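Local coordinates for glycerol dehydratase (Clostridium butyricum, PDB 1R9D), which probably dehydrates glycerol through an organic-radical mechanism that does without coenzyme B12, at residues N634-L639 against I694-T699; H446-F451 against S546-V551. One frame throughout, in Å; residues are numbered along the deposited sequence.

Contact 1 (N634-L639 against I694-T699)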
loop_
_atom_site.group_PDB
_atom_site.type_symbol
_atom_site.label_atom_id
_atom_site.label_comp_id
_atom_site.label_asym_id
_atom_site.label_seq_id
_atom_site.Cartn_x
_atom_site.Cartn_y
_atom_site.Cartn_z
ATOM N N ASN A 634 -0.212 -13.161 17.297
ATOM C CA ASN A 634 -1.425 -13.773 17.826
ATOM C C ASN A 634 -2.195 -12.823 18.725
ATOM O O ASN A 634 -1.608 -11.970 19.392
ATOM C CB ASN A 634 -1.078 -15.016 18.645
ATOM C CG ASN A 634 -0.974 -16.262 17.799
ATOM O OD1 ASN A 634 -1.986 -16.842 17.397
ATOM N ND2 ASN A 634 0.254 -16.679 17.511
ATOM N N PHE A 635 -3.514 -12.967 18.727
ATOM C CA PHE A 635 -4.359 -12.170 19.606
ATOM C C PHE A 635 -4.218 -12.829 20.979
ATOM O O PHE A 635 -4.001 -14.042 21.075
ATOM C CB PHE A 635 -5.831 -12.244 19.180
ATOM C CG PHE A 635 -6.228 -11.227 18.153
ATOM C CD1 PHE A 635 -5.727 -11.283 16.854
ATOM C CD2 PHE A 635 -7.127 -10.219 18.480
ATOM C CE1 PHE A 635 -6.119 -10.347 15.896
ATOM C CE2 PHE A 635 -7.527 -9.274 17.529
ATOM C CZ PHE A 635 -7.025 -9.337 16.236
ATOM N N GLN A 636 -4.312 -12.032 22.036
ATOM C CA GLN A 636 -4.246 -12.559 23.394
ATOM C C GLN A 636 -5.263 -11.757 24.191
ATOM O O GLN A 636 -5.305 -10.530 24.102
ATOM C CB GLN A 636 -2.840 -12.419 23.989
ATOM C CG GLN A 636 -2.250 -11.033 23.915
ATOM C CD GLN A 636 -0.899 -10.936 24.601
ATOM O OE1 GLN A 636 -0.426 -11.897 25.220
ATOM N NE2 GLN A 636 -0.273 -9.768 24.505
ATOM N N PRO A 637 -6.103 -12.443 24.975
ATOM C CA PRO A 637 -7.128 -11.770 25.775
ATOM C C PRO A 637 -6.677 -11.124 27.077
ATOM O O PRO A 637 -5.704 -11.536 27.695
ATOM C CB PRO A 637 -8.140 -12.882 26.018
ATOM C CG PRO A 637 -7.240 -14.084 26.200
ATOM C CD PRO A 637 -6.236 -13.913 25.070
ATOM N N GLY A 638 -7.410 -10.090 27.474
ATOM C CA GLY A 638 -7.146 -9.410 28.726
ATOM C C GLY A 638 -8.495 -9.291 29.420
ATOM O O GLY A 638 -9.527 -9.516 28.785
ATOM N N LEU A 639 -8.488 -8.955 30.708
ATOM C CA LEU A 639 -9.717 -8.794 31.481
ATOM C C LEU A 639 -9.598 -7.559 32.379
ATOM O O LEU A 639 -9.335 -7.676 33.572
ATOM C CB LEU A 639 -9.975 -10.048 32.337
ATOM C CG LEU A 639 -10.169 -11.383 31.601
ATOM C CD1 LEU A 639 -10.100 -12.521 32.601
ATOM C CD2 LEU A 639 -11.503 -11.396 30.854
ATOM N N ILE A 694 -3.775 -17.557 30.728
ATOM C CA ILE A 694 -4.286 -17.428 29.364
ATOM C C ILE A 694 -4.601 -15.973 29.017
ATOM O O ILE A 694 -4.456 -15.559 27.867
ATOM C CB ILE A 694 -5.546 -18.305 29.156
ATOM C CG1 ILE A 694 -5.848 -18.427 27.660
ATOM C CG2 ILE A 694 -6.740 -17.709 29.891
ATOM C CD1 ILE A 694 -6.930 -19.443 27.325
ATOM N N ALA A 695 -5.031 -15.207 30.017
ATOM C CA ALA A 695 -5.340 -13.790 29.825
ATOM C C ALA A 695 -4.036 -13.007 29.951
ATOM O O ALA A 695 -3.890 -12.149 30.824
ATOM C CB ALA A 695 -6.338 -13.324 30.885
ATOM N N SER A 696 -3.097 -13.309 29.057
ATOM C CA SER A 696 -1.778 -12.694 29.053
ATOM C C SER A 696 -1.735 -11.211 28.699
ATOM O O SER A 696 -0.679 -10.587 28.793
ATOM C CB SER A 696 -0.843 -13.486 28.130
ATOM O OG SER A 696 -1.473 -13.771 26.896
ATOM N N ASN A 697 -2.861 -10.644 28.287
ATOM C CA ASN A 697 -2.873 -9.220 28.004
ATOM C C ASN A 697 -3.188 -8.521 29.323
ATOM O O ASN A 697 -3.290 -7.296 29.386
ATOM C CB ASN A 697 -3.908 -8.860 26.940
ATOM C CG ASN A 697 -3.660 -7.486 26.346
ATOM O OD1 ASN A 697 -2.527 -7.160 25.986
ATOM N ND2 ASN A 697 -4.713 -6.675 26.235
ATOM N N GLY A 698 -3.350 -9.322 30.376
ATOM C CA GLY A 698 -3.590 -8.780 31.704
ATOM C C GLY A 698 -4.981 -8.843 32.317
ATOM O O GLY A 698 -5.988 -8.784 31.622
ATOM N N THR A 699 -5.023 -8.978 33.637
ATOM C CA THR A 699 -6.288 -9.002 34.368
ATOM C C THR A 699 -6.144 -7.962 35.471
ATOM O O THR A 699 -5.042 -7.733 35.971
ATOM C CB THR A 699 -6.588 -10.392 34.989
ATOM O OG1 THR A 699 -5.695 -10.639 36.078
ATOM C CG2 THR A 699 -6.421 -11.488 33.945
HETATM O O HOH W 1 -1.738 -7.791 23.177
#

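Contact 2 (H446-F451 against S546-V551)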
loop_
_atom_site.group_PDB
_atom_site.type_symbol
_atom_site.label_atom_id
_atom_site.label_comp_id
_atom_site.label_asym_id
_atom_site.label_seq_id
_atom_site.Cartn_x
_atom_site.Cartn_y
_atom_site.Cartn_z
ATOM N N HIS A 446 -2.029 -3.543 22.882
ATOM C CA HIS A 446 -2.571 -3.953 24.182
ATOM C C HIS A 446 -3.983 -3.522 24.622
ATOM O O HIS A 446 -4.461 -3.958 25.676
ATOM C CB HIS A 446 -1.552 -3.611 25.267
ATOM C CG HIS A 446 -0.234 -4.310 25.095
ATOM N ND1 HIS A 446 -0.076 -5.665 25.304
ATOM C CD2 HIS A 446 0.982 -3.844 24.725
ATOM C CE1 HIS A 446 1.181 -6.002 25.074
ATOM N NE2 HIS A 446 1.844 -4.915 24.721
ATOM N N ASP A 447 -4.643 -2.656 23.861
ATOM C CA ASP A 447 -6.021 -2.296 24.199
ATOM C C ASP A 447 -6.770 -2.041 22.901
ATOM O O ASP A 447 -7.251 -0.936 22.627
ATOM C CB ASP A 447 -6.107 -1.076 25.119
ATOM C CG ASP A 447 -7.505 -0.899 25.702
ATOM O OD1 ASP A 447 -8.347 -1.804 25.492
ATOM O OD2 ASP A 447 -7.769 0.123 26.372
ATOM N N SER A 448 -6.863 -3.097 22.103
ATOM C CA SER A 448 -7.505 -3.036 20.801
ATOM C C SER A 448 -9.030 -3.043 20.824
ATOM O O SER A 448 -9.662 -2.763 19.808
ATOM C CB SER A 448 -7.000 -4.190 19.931
ATOM O OG SER A 448 -7.436 -5.445 20.432
ATOM N N ALA A 449 -9.625 -3.359 21.972
ATOM C CA ALA A 449 -11.083 -3.387 22.069
ATOM C C ALA A 449 -11.588 -3.749 23.460
ATOM O O ALA A 449 -10.843 -4.270 24.285
ATOM C CB ALA A 449 -11.645 -4.382 21.065
ATOM N N PHE A 450 -12.858 -3.434 23.713
ATOM C CA PHE A 450 -13.519 -3.790 24.970
ATOM C C PHE A 450 -14.711 -4.627 24.519
ATOM O O PHE A 450 -15.420 -4.255 23.579
ATOM C CB PHE A 450 -14.004 -2.558 25.746
ATOM C CG PHE A 450 -12.907 -1.809 26.450
ATOM C CD1 PHE A 450 -12.523 -0.549 26.012
ATOM C CD2 PHE A 450 -12.267 -2.361 27.556
ATOM C CE1 PHE A 450 -11.514 0.157 26.669
ATOM C CE2 PHE A 450 -11.259 -1.667 28.218
ATOM C CZ PHE A 450 -10.882 -0.403 27.773
ATOM N N PHE A 451 -14.923 -5.753 25.191
ATOM C CA PHE A 451 -15.990 -6.692 24.847
ATOM C C PHE A 451 -16.896 -6.907 26.061
ATOM O O PHE A 451 -16.417 -7.233 27.140
ATOM C CB PHE A 451 -15.345 -8.015 24.425
ATOM C CG PHE A 451 -16.303 -9.021 23.864
ATOM C CD1 PHE A 451 -16.497 -9.125 22.490
ATOM C CD2 PHE A 451 -16.980 -9.897 24.709
ATOM C CE1 PHE A 451 -17.347 -10.092 21.959
ATOM C CE2 PHE A 451 -17.837 -10.870 24.190
ATOM C CZ PHE A 451 -18.020 -10.970 22.814
ATOM N N SER A 546 -2.069 -8.619 19.587
ATOM C CA SER A 546 -3.275 -7.788 19.520
ATOM C C SER A 546 -4.032 -8.180 20.791
ATOM O O SER A 546 -4.167 -9.368 21.085
ATOM C CB SER A 546 -4.101 -8.089 18.273
ATOM O OG SER A 546 -3.493 -7.524 17.121
ATOM N N GLY A 547 -4.511 -7.196 21.551
ATOM C CA GLY A 547 -5.173 -7.522 22.808
ATOM C C GLY A 547 -6.512 -6.888 23.151
ATOM O O GLY A 547 -6.565 -5.728 23.567
ATOM N N PRO A 548 -7.613 -7.635 22.984
ATOM C CA PRO A 548 -8.982 -7.191 23.270
ATOM C C PRO A 548 -9.398 -7.606 24.691
ATOM O O PRO A 548 -9.056 -8.697 25.151
ATOM C CB PRO A 548 -9.785 -7.880 22.181
ATOM C CG PRO A 548 -9.096 -9.225 22.098
ATOM C CD PRO A 548 -7.622 -8.882 22.191
ATOM N N GLN A 549 -10.146 -6.734 25.369
ATOM C CA GLN A 549 -10.570 -6.946 26.761
ATOM C C GLN A 549 -11.983 -7.443 27.013
ATOM O O GLN A 549 -12.941 -6.966 26.402
ATOM C CB GLN A 549 -10.418 -5.637 27.545
ATOM C CG GLN A 549 -9.023 -5.317 28.015
ATOM C CD GLN A 549 -7.984 -5.640 26.973
ATOM O OE1 GLN A 549 -7.398 -6.721 26.987
ATOM N NE2 GLN A 549 -7.758 -4.710 26.050
ATOM N N GLY A 550 -12.104 -8.386 27.945
ATOM C CA GLY A 550 -13.409 -8.889 28.326
ATOM C C GLY A 550 -13.830 -8.113 29.565
ATOM O O GLY A 550 -13.028 -7.921 30.484
ATOM N N VAL A 551 -15.076 -7.648 29.587
ATOM C CA VAL A 551 -15.601 -6.879 30.714
ATOM C C VAL A 551 -16.858 -7.541 31.274
ATOM O O VAL A 551 -17.761 -7.891 30.518
ATOM C CB VAL A 551 -15.962 -5.443 30.273
ATOM C CG1 VAL A 551 -16.455 -4.628 31.471
ATOM C CG2 VAL A 551 -14.743 -4.789 29.625
#

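Contact 1 (N634-L639 against I694-T699)
Pro637 and Leu639, just past strand 634-635, are tied by their backbones to the type I turn Ala695-Gly698 in the loop ahead of strand 702-705. Asn697 N donates to Pro637 O at 3.0 Å, and Leu639 N to Gly698 O at 2.7 Å, the latter nearly along the C=O axis. Pro637 O also meets the CA-H of Ala695, while the backbones of Leu639 and Thr699 form a single, isolated beta bridge. Gly638 CA lies only 3.2 Å from Gly698 O.

Among the polar side chains, Gln636 CG sits between the backbone N and the carbonyl carbon (chi1 52°), and the extended chain beyond carries the amide alongside the turn. There Ser696 OG donates to Gln636 OE1 at 2.7 Å, tilted 28° from the carbonyl plane. A water accepts from Gln636 NE2 and donates to Asn697 OD1. Asn697 ND2 is held by Gln549 OE1 and His446 O.

Apolar contact is slight: Leu639 CD1 touches Ala695 CB.

With water on OD1 and two acceptors on ND2, the buried Asn697 amide has its flip decided. It lies one layer behind Gln549, its side chain about 7 Å from bound glycerol, and probably helps hold the Gln549 amide in place.

Contact 2 (H446-F451 against S546-V551)
Ala449-Phe451 and Gln549-Val551 pair in parallel where strands 449-452 and 543-551 are neighbours in a buried mixed sheet, probably one half of the barrel known from glycyl radical enzymes; the loop 446-448 at their N-terminal end reaches a bound glycerol. The strand segments run 27° from exact alignment. Gln549 N donates to Ala449 O at 2.8 Å, almost straight (172°); Phe451 N then donates to Gln549 O, and Val551 N to Phe451 O, the alternating bonds of a parallel ladder, in which Gln549 and Phe451 each both give and take.

On the N-terminal side of this ladder, Gly547 O takes two bonds from opposite faces of its peptide plane: Ser448 N at 3.0 Å and, from its own segment, Gln549 NE2 at 2.9 Å. The Gln549 chain is bent at chi2 (41°), which folds its amide back toward the loop. NE2 also donates to Asp447 OD1 at 3.0 Å; the carboxylate oxygen lies close to the plane of the amide, whereas NE2 stands above the carboxylate plane. Gln549 OE1 accepts from Asn697 ND2, and Asp447 OD2 bonds glycerol O2.

On the face bearing Phe450 and Gln549, Phe450 CD2 rests 3.8 Å from Gln549 CB and 4.0 Å from Val551 CG2, and Asp447 OD1 lies over the rim of one face of the ring. Helix 644-650 covers Phe450 and Val551. On the other face, Ala449 CB meets Pro548 CB at 4.1 Å, and helix 484-516 packs on Pro548 and Phe451. Ser448 OG, hydrogen-bonded to Asp506, lies against the Gly547 peptide, 3.2 Å from Gly547 C.

Gln549 is thus a second-shell residue. Its NE2 links Asp447 OD1 to the backbone of Gly547, which should set the direction of the carboxylate whose other oxygen holds glycerol.

How the contacts relate
The centres of contacts 1 and 2 are 8 Å apart, and both reach one mixed sheet, in which strand 543-551 lies between 449-452 and 634-635, parallel to both. Both segments of contact 2 come earlier in the sequence than either segment of contact 1. Backbone bonds from Gly638 to Pro548 and Gly550 continue the sheet from one into the other. The loop 694-699 precedes strand 702-705 of the second five-stranded sheet, so contact 1 brings the approach to that sheet against the first. This fits the two half-barrels of glycyl radical enzymes, and the shared polar network probably lies just behind the Asp447 that binds glycerol, toward the interior of such a barrel.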